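Local coordinates for protein cleavage stimulation factor 77 (Encephalitozoon cuniculi, PDB 2UY1) that probably takes part in mRNA 3'-end processing as an all-helical repeat scaffold and may bind mRNA, at residues E303-L308 and F322-F327; L355-F360 and A418-L423. All coordinates share one frame; numbering follows the deposited sequence.

Contact 1 (E303-L308 and F322-F327)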
loop_
_atom_site.group_PDB
_atom_site.type_symbol
_atom_site.label_atom_id
_atom_site.label_comp_id
_atom_site.label_asym_id
_atom_site.label_seq_id
_atom_site.Cartn_x
_atom_site.Cartn_y
_atom_site.Cartn_z
ATOM N N GLU B 303 11.844 -27.763 -21.561
ATOM C CA GLU B 303 13.012 -27.659 -22.443
ATOM C C GLU B 303 12.785 -26.755 -23.710
ATOM O O GLU B 303 13.650 -26.027 -24.038
ATOM C CB GLU B 303 13.696 -29.016 -22.701
ATOM C CG GLU B 303 14.373 -29.630 -21.419
ATOM C CD GLU B 303 15.887 -29.316 -21.224
ATOM O OE1 GLU B 303 16.291 -28.130 -21.070
ATOM O OE2 GLU B 303 16.695 -30.302 -21.158
ATOM N N LEU B 304 11.605 -26.733 -24.335
ATOM C CA LEU B 304 11.329 -25.807 -25.446
ATOM C C LEU B 304 11.027 -24.354 -25.039
ATOM O O LEU B 304 11.377 -23.399 -25.785
ATOM C CB LEU B 304 10.203 -26.344 -26.376
ATOM C CG LEU B 304 10.628 -27.309 -27.519
ATOM C CD1 LEU B 304 9.457 -27.949 -28.180
ATOM C CD2 LEU B 304 11.466 -26.584 -28.544
ATOM N N PHE B 305 10.365 -24.175 -23.876
ATOM C CA PHE B 305 10.324 -22.841 -23.160
ATOM C C PHE B 305 11.754 -22.260 -23.080
ATOM O O PHE B 305 12.001 -21.126 -23.417
ATOM C CB PHE B 305 9.696 -22.979 -21.732
ATOM C CG PHE B 305 9.912 -21.779 -20.831
ATOM C CD1 PHE B 305 8.986 -20.748 -20.790
ATOM C CD2 PHE B 305 11.026 -21.697 -20.036
ATOM C CE1 PHE B 305 9.192 -19.632 -20.005
ATOM C CE2 PHE B 305 11.246 -20.606 -19.197
ATOM C CZ PHE B 305 10.343 -19.573 -19.187
ATOM N N ARG B 306 12.670 -23.114 -22.662
ATOM C CA ARG B 306 14.067 -22.777 -22.428
ATOM C C ARG B 306 14.823 -22.430 -23.690
ATOM O O ARG B 306 15.616 -21.488 -23.724
ATOM C CB ARG B 306 14.729 -23.956 -21.728
ATOM C CG ARG B 306 14.576 -23.834 -20.221
ATOM C CD ARG B 306 15.218 -24.957 -19.546
ATOM N NE ARG B 306 14.763 -25.052 -18.171
ATOM C CZ ARG B 306 14.879 -26.138 -17.432
ATOM N NH1 ARG B 306 15.393 -27.231 -17.942
ATOM N NH2 ARG B 306 14.463 -26.130 -16.188
ATOM N N LYS B 307 14.528 -23.173 -24.744
ATOM C CA LYS B 307 15.054 -22.881 -26.073
ATOM C C LYS B 307 14.509 -21.604 -26.660
ATOM O O LYS B 307 15.261 -20.857 -27.277
ATOM C CB LYS B 307 14.756 -24.044 -27.012
ATOM C CG LYS B 307 14.915 -23.741 -28.489
ATOM C CD LYS B 307 15.048 -25.055 -29.241
ATOM C CE LYS B 307 15.790 -24.879 -30.582
ATOM N NZ LYS B 307 14.787 -24.573 -31.619
ATOM N N LEU B 308 13.218 -21.334 -26.517
ATOM C CA LEU B 308 12.655 -20.054 -27.023
ATOM C C LEU B 308 13.226 -18.805 -26.302
ATOM O O LEU B 308 13.455 -17.765 -26.926
ATOM C CB LEU B 308 11.127 -20.063 -26.937
ATOM C CG LEU B 308 10.440 -18.749 -27.336
ATOM C CD1 LEU B 308 10.716 -18.424 -28.784
ATOM C CD2 LEU B 308 8.934 -18.717 -27.093
ATOM N N PHE B 322 12.802 -11.301 -18.134
ATOM C CA PHE B 322 13.777 -11.983 -17.281
ATOM C C PHE B 322 13.169 -12.371 -15.949
ATOM O O PHE B 322 13.470 -13.422 -15.452
ATOM C CB PHE B 322 14.964 -11.062 -16.976
ATOM C CG PHE B 322 15.846 -10.739 -18.175
ATOM C CD1 PHE B 322 16.881 -11.583 -18.537
ATOM C CD2 PHE B 322 15.634 -9.573 -18.915
ATOM C CE1 PHE B 322 17.717 -11.277 -19.627
ATOM C CE2 PHE B 322 16.467 -9.245 -20.005
ATOM C CZ PHE B 322 17.528 -10.097 -20.340
ATOM N N ILE B 323 12.424 -11.454 -15.316
ATOM C CA ILE B 323 11.745 -11.685 -14.046
ATOM C C ILE B 323 10.684 -12.770 -14.206
ATOM O O ILE B 323 10.546 -13.652 -13.366
ATOM C CB ILE B 323 11.039 -10.393 -13.540
ATOM C CG1 ILE B 323 12.002 -9.201 -13.392
ATOM C CG2 ILE B 323 10.187 -10.651 -12.278
ATOM C CD1 ILE B 323 11.251 -7.859 -13.028
ATOM N N TYR B 324 9.913 -12.707 -15.298
ATOM C CA TYR B 324 8.976 -13.792 -15.576
ATOM C C TYR B 324 9.655 -15.157 -15.720
ATOM O O TYR B 324 9.175 -16.151 -15.166
ATOM C CB TYR B 324 8.179 -13.442 -16.812
ATOM C CG TYR B 324 7.487 -14.607 -17.407
ATOM C CD1 TYR B 324 6.233 -15.036 -16.933
ATOM C CD2 TYR B 324 8.095 -15.308 -18.452
ATOM C CE1 TYR B 324 5.646 -16.135 -17.497
ATOM C CE2 TYR B 324 7.520 -16.396 -19.017
ATOM C CZ TYR B 324 6.304 -16.802 -18.565
ATOM O OH TYR B 324 5.751 -17.902 -19.183
ATOM N N CYS B 325 10.760 -15.236 -16.465
ATOM C CA CYS B 325 11.468 -16.544 -16.655
ATOM C C CYS B 325 12.068 -17.072 -15.384
ATOM O O CYS B 325 12.204 -18.302 -15.224
ATOM C CB CYS B 325 12.611 -16.454 -17.681
ATOM S SG CYS B 325 11.981 -16.302 -19.381
ATOM N N ALA B 326 12.544 -16.158 -14.532
ATOM C CA ALA B 326 13.135 -16.577 -13.241
ATOM C C ALA B 326 12.055 -17.200 -12.334
ATOM O O ALA B 326 12.259 -18.248 -11.642
ATOM C CB ALA B 326 13.825 -15.406 -12.571
ATOM N N PHE B 327 10.879 -16.580 -12.375
ATOM C CA PHE B 327 9.745 -17.078 -11.615
ATOM C C PHE B 327 9.234 -18.406 -12.186
ATOM O O PHE B 327 8.831 -19.254 -11.474
ATOM C CB PHE B 327 8.579 -16.119 -11.650
ATOM C CG PHE B 327 8.723 -14.850 -10.818
ATOM C CD1 PHE B 327 9.674 -14.697 -9.807
ATOM C CD2 PHE B 327 7.766 -13.832 -11.004
ATOM C CE1 PHE B 327 9.718 -13.532 -9.033
ATOM C CE2 PHE B 327 7.812 -12.639 -10.228
ATOM C CZ PHE B 327 8.808 -12.478 -9.272
#

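Contact 2 (L355-F360 and A418-L423)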
loop_
_atom_site.group_PDB
_atom_site.type_symbol
_atom_site.label_atom_id
_atom_site.label_comp_id
_atom_site.label_asym_id
_atom_site.label_seq_id
_atom_site.Cartn_x
_atom_site.Cartn_y
_atom_site.Cartn_z
ATOM N N LEU B 355 12.765 -1.857 -10.996
ATOM C CA LEU B 355 11.919 -3.055 -11.036
ATOM C C LEU B 355 12.689 -4.319 -10.838
ATOM O O LEU B 355 12.339 -5.139 -10.024
ATOM C CB LEU B 355 11.229 -3.175 -12.396
ATOM C CG LEU B 355 10.334 -4.412 -12.521
ATOM C CD1 LEU B 355 9.142 -4.365 -11.495
ATOM C CD2 LEU B 355 9.876 -4.461 -13.969
ATOM N N LEU B 356 13.725 -4.538 -11.630
ATOM C CA LEU B 356 14.441 -5.821 -11.526
ATOM C C LEU B 356 15.209 -5.883 -10.186
ATOM O O LEU B 356 15.389 -6.962 -9.599
ATOM C CB LEU B 356 15.415 -5.895 -12.726
ATOM C CG LEU B 356 16.091 -6.971 -13.583
ATOM C CD1 LEU B 356 15.260 -8.181 -13.972
ATOM C CD2 LEU B 356 16.443 -6.254 -14.867
ATOM N N LYS B 357 15.779 -4.742 -9.781
ATOM C CA LYS B 357 16.547 -4.674 -8.543
ATOM C C LYS B 357 15.683 -5.052 -7.319
ATOM O O LYS B 357 16.057 -5.941 -6.507
ATOM C CB LYS B 357 17.179 -3.302 -8.378
ATOM C CG LYS B 357 18.304 -2.991 -9.369
ATOM C CD LYS B 357 18.870 -1.557 -9.128
ATOM C CE LYS B 357 19.671 -1.052 -10.386
ATOM N NZ LYS B 357 19.648 0.481 -10.412
ATOM N N GLU B 358 14.508 -4.450 -7.237
ATOM C CA GLU B 358 13.545 -4.717 -6.169
ATOM C C GLU B 358 12.927 -6.096 -6.212
ATOM O O GLU B 358 12.804 -6.736 -5.172
ATOM C CB GLU B 358 12.448 -3.638 -6.121
ATOM C CG GLU B 358 11.366 -3.847 -5.021
ATOM C CD GLU B 358 10.445 -2.637 -4.820
ATOM O OE1 GLU B 358 10.907 -1.516 -4.452
ATOM O OE2 GLU B 358 9.218 -2.826 -4.943
ATOM N N GLU B 359 12.517 -6.541 -7.411
ATOM C CA GLU B 359 11.873 -7.824 -7.560
ATOM C C GLU B 359 12.870 -8.922 -7.344
ATOM O O GLU B 359 12.453 -9.926 -6.870
ATOM C CB GLU B 359 11.211 -8.004 -8.940
ATOM C CG GLU B 359 9.952 -7.168 -9.214
ATOM C CD GLU B 359 8.748 -7.518 -8.329
ATOM O OE1 GLU B 359 8.609 -8.702 -8.019
ATOM O OE2 GLU B 359 7.945 -6.616 -7.942
ATOM N N PHE B 360 14.153 -8.718 -7.704
ATOM C CA PHE B 360 15.247 -9.690 -7.442
ATOM C C PHE B 360 15.517 -9.775 -5.935
ATOM O O PHE B 360 15.629 -10.851 -5.428
ATOM C CB PHE B 360 16.555 -9.231 -8.112
ATOM C CG PHE B 360 17.690 -10.265 -8.156
ATOM C CD1 PHE B 360 17.523 -11.567 -7.752
ATOM C CD2 PHE B 360 18.952 -9.889 -8.689
ATOM C CE1 PHE B 360 18.554 -12.491 -7.816
ATOM C CE2 PHE B 360 19.978 -10.787 -8.745
ATOM C CZ PHE B 360 19.802 -12.081 -8.291
ATOM N N ALA B 418 19.552 9.598 -1.656
ATOM C CA ALA B 418 20.032 8.406 -2.344
ATOM C C ALA B 418 19.029 7.264 -2.484
ATOM O O ALA B 418 19.389 6.193 -2.971
ATOM C CB ALA B 418 21.286 7.867 -1.602
ATOM N N ILE B 419 17.800 7.410 -2.011
ATOM C CA ILE B 419 16.867 6.273 -2.167
ATOM C C ILE B 419 16.293 6.284 -3.579
ATOM O O ILE B 419 15.875 7.309 -4.086
ATOM C CB ILE B 419 15.740 6.291 -1.137
ATOM C CG1 ILE B 419 16.319 6.135 0.298
ATOM C CG2 ILE B 419 14.587 5.318 -1.536
ATOM C CD1 ILE B 419 15.391 5.583 1.333
ATOM N N LEU B 420 16.271 5.139 -4.234
ATOM C CA LEU B 420 15.685 5.120 -5.570
ATOM C C LEU B 420 14.196 5.468 -5.466
ATOM O O LEU B 420 13.518 5.103 -4.488
ATOM C CB LEU B 420 15.893 3.790 -6.251
ATOM C CG LEU B 420 17.316 3.360 -6.517
ATOM C CD1 LEU B 420 17.200 1.876 -6.918
ATOM C CD2 LEU B 420 17.912 4.258 -7.611
ATOM N N PRO B 421 13.679 6.205 -6.457
ATOM C CA PRO B 421 12.243 6.421 -6.602
ATOM C C PRO B 421 11.371 5.134 -6.522
ATOM O O PRO B 421 11.738 4.080 -7.072
ATOM C CB PRO B 421 12.137 7.067 -8.017
ATOM C CG PRO B 421 13.385 7.767 -8.170
ATOM C CD PRO B 421 14.442 6.879 -7.521
ATOM N N PRO B 422 10.216 5.207 -5.830
ATOM C CA PRO B 422 9.349 4.024 -5.705
ATOM C C PRO B 422 8.703 3.544 -6.994
ATOM O O PRO B 422 8.412 4.351 -7.918
ATOM C CB PRO B 422 8.269 4.474 -4.715
ATOM C CG PRO B 422 8.313 5.992 -4.773
ATOM C CD PRO B 422 9.695 6.367 -5.074
ATOM N N LEU B 423 8.479 2.231 -7.048
ATOM C CA LEU B 423 7.592 1.650 -8.063
ATOM C C LEU B 423 6.158 2.066 -7.756
ATOM O O LEU B 423 5.811 2.239 -6.591
ATOM C CB LEU B 423 7.693 0.129 -8.092
ATOM C CG LEU B 423 9.025 -0.644 -8.170
ATOM C CD1 LEU B 423 8.749 -2.124 -8.359
ATOM C CD2 LEU B 423 9.926 -0.141 -9.267
#

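Contact 1 (E303-L308 and F322-F327)
F305 reaches from the 303-308 helix to the 322-327 helix and meets Y324 and C325 there; the whole interface runs through this one ring. The first kind of contact is aromatic. CE2 of Y324 lies at the edge of the F305 ring, close to its plane, 3.8 Å from F305 CE1, and the phenol oxygen stands next to the same carbon, with Y324 OH 3.9 Å from F305 CE1. The two side chains run at a slant to each other. Both rings swing out with CG anti to the backbone N (chi1 166° in F305, 164° in Y324), and in Y324 this brings the ring end closer to F305 than its CB bond alone would suggest.

The second kind is sulfur-aromatic. C325 SG, 3.7 Å from F305 CZ, is 4.8 Å from the centroid of the F305 ring on a line 59° off the ring normal. No hydrogen bond links the two segments, so dispersion does most of the work in this buried spot.

Polar contacts run along the flank. A weak salt bridge joins R306 NH1 to E303 OE1 within helix 302-311, while R306 NH2 pairs with E329, further along helix 319-333. L293 of helix 282-300 packs on both F305 and C325, so three successive helices meet here, consistent with the TPR-like (HAT) repeats of Suf proteins, and A326 turns away toward P339 and F343 of helix 337-349.

Contact 2 (L355-F360 and A418-L423)
L423 lays its isobutyl group against the start of helix 354-367, where the loop after helix 400-415 folds back over it. The L355 and L423 side chains cross at about a right angle, and their CD1 methyls come within 3.9 Å of each other. The same L423 methyl also meets E358, while the second turns to the backbone: L423 CD2 is 3.7 Å from L355 N. E358 arrives from the opposite direction to L423. Its CG is anti to the backbone N (chi1 179°) and the chain stays extended beyond it, which carries the carboxylate out to the leucine, where E358 OE2 lies 3.5 Å from L423 CD1. Earlier in the loop, L420 heads toward the helix, and L420 CD1 loosely touches K357 CD at 4.4 Å.

Around this patch, E358 OE1 is hydrogen-bonded to T383 and L420 shares backbone hydrogen bonds with K382, so the loop after helix 370-379 borders both segments. K357 makes a long, weak ion pair with E381, and E358 one with R385.

No hydrogen bond or salt bridge passes between the two segments. Between them the contact is apolar packing; the loop is also tied through L420 to K382, and the acid's firmer polar tie goes to T383. Leucine packing beside that carboxylate would be expected to limit its access to water from this side.

Contact 1 comes first along the chain, and the two centres lie about 23 Å apart. They share no segment but do touch: I323 of 322-327 packs on L355 and L356 of 355-360, with I323 CG1 3.5 Å from L356 CD1, so helix 319-333 lies against helix 354-367. Contact 1 joins consecutive helices; contact 2 brings the loop after helix 400-415 back onto helix 354-367, across some 57 intervening residues that are mostly helix. Helix 319-333 thus serves both contacts, directly in the first and through I323 in the second, and local helix-to-helix packing continues into a longer-range return of the chain within this all-helical array.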